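Local coordinates for lectin (Pleurotus ostreatus, PDB 6T0Q), which binds galactose-type sugars such as N-acetylgalactosamine and also holds calcium ions, at residues 233-238 against 260-265. Sequence-based numbering, arbitrary orientation.
Sequences TVLIAA and ADAYTI
T233 CA sends a CA-H...O contact to Y263 O at 3.4 Å, and its CG2 lies by the same oxygen. T233 pairs with T264 as an antiparallel non-hydrogen-bonded pair. One water joins the two hydroxyls, 2.6 Å from T233 OG1 and 2.7 Å from T264 OG1. T233 OG1 lies beside its own backbone N, anti to the carbonyl carbon (chi1 -54°). V234 and Y263 follow as a hydrogen-bonded pair. V234 N donates to Y263 O at 2.9 Å, and Y263 N donates back to V234 O. The same V234 O also receives a CA-H...O contact from A262 CA at 3.1 Å. V234 CG2 comes only loosely near I265 CG1. L235 lies opposite A262 on the face shared with the two threonines. Its CD1 touches A260 CB at 3.6 Å and, less closely, A262 CB. Strands 229-239 and 261-265 are neighbours in an antiparallel sheet. Strand 287-296 flanks 229-239 on its other edge. Strand 241-246 packs against the face that carries V234, I236 and Y263, in a beta-sandwich arrangement. I236 pairs with D261 through two bonds, I236 N to D261 O and D261 N to I236 O, the second nearly straight at 171° at the hydrogen. I236 CG2 meets the Y263 ring at its edge, in plane, 3.8 Å from CE2. The polar ends of D261 and Y263 turn to another partner: D261 OD2 and Y263 OH both hydrogen-bond Y242 OH. A237 CB meets A260 CB at 4.1 Å. A237 stands two residues before D239, a calcium ligand.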
loop_
_atom_site.group_PDB
_atom_site.type_symbol
_atom_site.label_atom_id
_atom_site.label_comp_id
_atom_site.label_asym_id
_atom_site.label_seq_id
_atom_site.Cartn_x
_atom_site.Cartn_y
_atom_site.Cartn_z
ATOM N N THR A 233 -6.727 -13.252 -11.487
ATOM C CA THR A 233 -7.841 -13.929 -12.132
ATOM C C THR A 233 -9.047 -13.781 -11.222
ATOM O O THR A 233 -8.940 -14.012 -10.015
ATOM C CB THR A 233 -7.519 -15.399 -12.372
ATOM O OG1 THR A 233 -6.285 -15.487 -13.100
ATOM C CG2 THR A 233 -8.644 -16.072 -13.187
ATOM N N VAL A 234 -10.182 -13.375 -11.789
ATOM C CA VAL A 234 -11.388 -13.092 -11.012
ATOM C C VAL A 234 -12.521 -13.956 -11.535
ATOM O O VAL A 234 -12.763 -14.003 -12.745
ATOM C CB VAL A 234 -11.780 -11.604 -11.080
ATOM C CG1 VAL A 234 -13.066 -11.350 -10.268
ATOM C CG2 VAL A 234 -10.642 -10.732 -10.596
ATOM N N LEU A 235 -13.216 -14.630 -10.626
ATOM C CA LEU A 235 -14.436 -15.360 -10.932
ATOM C C LEU A 235 -15.575 -14.712 -10.154
ATOM O O LEU A 235 -15.449 -14.526 -8.943
ATOM C CB LEU A 235 -14.283 -16.830 -10.539
ATOM C CG LEU A 235 -15.521 -17.693 -10.738
ATOM C CD1 LEU A 235 -15.829 -17.784 -12.217
ATOM C CD2 LEU A 235 -15.285 -19.075 -10.125
ATOM N N ILE A 236 -16.675 -14.357 -10.825
ATOM C CA ILE A 236 -17.719 -13.577 -10.160
ATOM C C ILE A 236 -19.098 -13.911 -10.724
ATOM O O ILE A 236 -19.260 -14.190 -11.917
ATOM C CB ILE A 236 -17.413 -12.066 -10.286
ATOM C CG1 ILE A 236 -18.467 -11.206 -9.582
ATOM C CG2 ILE A 236 -17.292 -11.651 -11.763
ATOM C CD1 ILE A 236 -17.982 -9.741 -9.443
ATOM N N ALA A 237 -20.106 -13.865 -9.848
ATOM C CA ALA A 237 -21.506 -13.955 -10.250
ATOM C C ALA A 237 -22.341 -13.162 -9.255
ATOM O O ALA A 237 -21.922 -12.938 -8.116
ATOM C CB ALA A 237 -21.992 -15.412 -10.320
ATOM N N ALA A 238 -23.533 -12.743 -9.686
ATOM C CA ALA A 238 -24.407 -11.963 -8.817
ATOM C C ALA A 238 -25.867 -12.202 -9.168
ATOM O O ALA A 238 -26.215 -12.461 -10.324
ATOM C CB ALA A 238 -24.115 -10.456 -8.901
ATOM N N ALA A 260 -21.301 -18.132 -14.108
ATOM C CA ALA A 260 -20.321 -17.182 -13.595
ATOM C C ALA A 260 -19.418 -16.667 -14.713
ATOM O O ALA A 260 -19.211 -17.324 -15.738
ATOM C CB ALA A 260 -19.464 -17.822 -12.497
ATOM N N ASP A 261 -18.852 -15.482 -14.492
ATOM C CA ASP A 261 -17.920 -14.865 -15.429
ATOM C C ASP A 261 -16.513 -14.866 -14.849
ATOM O O ASP A 261 -16.337 -14.658 -13.647
ATOM C CB ASP A 261 -18.343 -13.433 -15.738
ATOM C CG ASP A 261 -19.765 -13.359 -16.237
ATOM O OD1 ASP A 261 -20.100 -14.170 -17.125
ATOM O OD2 ASP A 261 -20.553 -12.538 -15.712
ATOM N N ALA A 262 -15.513 -15.077 -15.708
ATOM C CA ALA A 262 -14.110 -15.052 -15.310
ATOM C C ALA A 262 -13.354 -14.014 -16.124
ATOM O O ALA A 262 -13.604 -13.844 -17.325
ATOM C CB ALA A 262 -13.448 -16.433 -15.472
ATOM N N TYR A 263 -12.417 -13.330 -15.462
ATOM C CA TYR A 263 -11.646 -12.255 -16.063
ATOM C C TYR A 263 -10.177 -12.398 -15.701
ATOM O O TYR A 263 -9.833 -12.881 -14.619
ATOM C CB TYR A 263 -12.125 -10.874 -15.598
ATOM C CG TYR A 263 -13.585 -10.627 -15.864
ATOM C CD1 TYR A 263 -14.006 -10.130 -17.093
ATOM C CD2 TYR A 263 -14.547 -10.886 -14.888
ATOM C CE1 TYR A 263 -15.353 -9.902 -17.353
ATOM C CE2 TYR A 263 -15.896 -10.654 -15.135
ATOM C CZ TYR A 263 -16.286 -10.160 -16.370
ATOM O OH TYR A 263 -17.617 -9.931 -16.623
ATOM N N THR A 264 -9.316 -11.939 -16.608
ATOM C CA THR A 264 -7.882 -11.843 -16.364
ATOM C C THR A 264 -7.499 -10.372 -16.254
ATOM O O THR A 264 -7.903 -9.561 -17.092
ATOM C CB THR A 264 -7.092 -12.519 -17.492
ATOM O OG1 THR A 264 -7.288 -13.938 -17.420
ATOM C CG2 THR A 264 -5.589 -12.193 -17.393
ATOM N N ILE A 265 -6.740 -10.033 -15.215
ATOM C CA ILE A 265 -6.222 -8.680 -15.011
ATOM C C ILE A 265 -4.713 -8.788 -15.165
ATOM O O ILE A 265 -4.027 -9.170 -14.208
ATOM C CB ILE A 265 -6.581 -8.115 -13.624
ATOM C CG1 ILE A 265 -8.045 -8.393 -13.258
ATOM C CG2 ILE A 265 -6.182 -6.621 -13.527
ATOM C CD1 ILE A 265 -9.038 -7.765 -14.163
HETATM O O HOH W 1 -5.743 -15.200 -15.656
#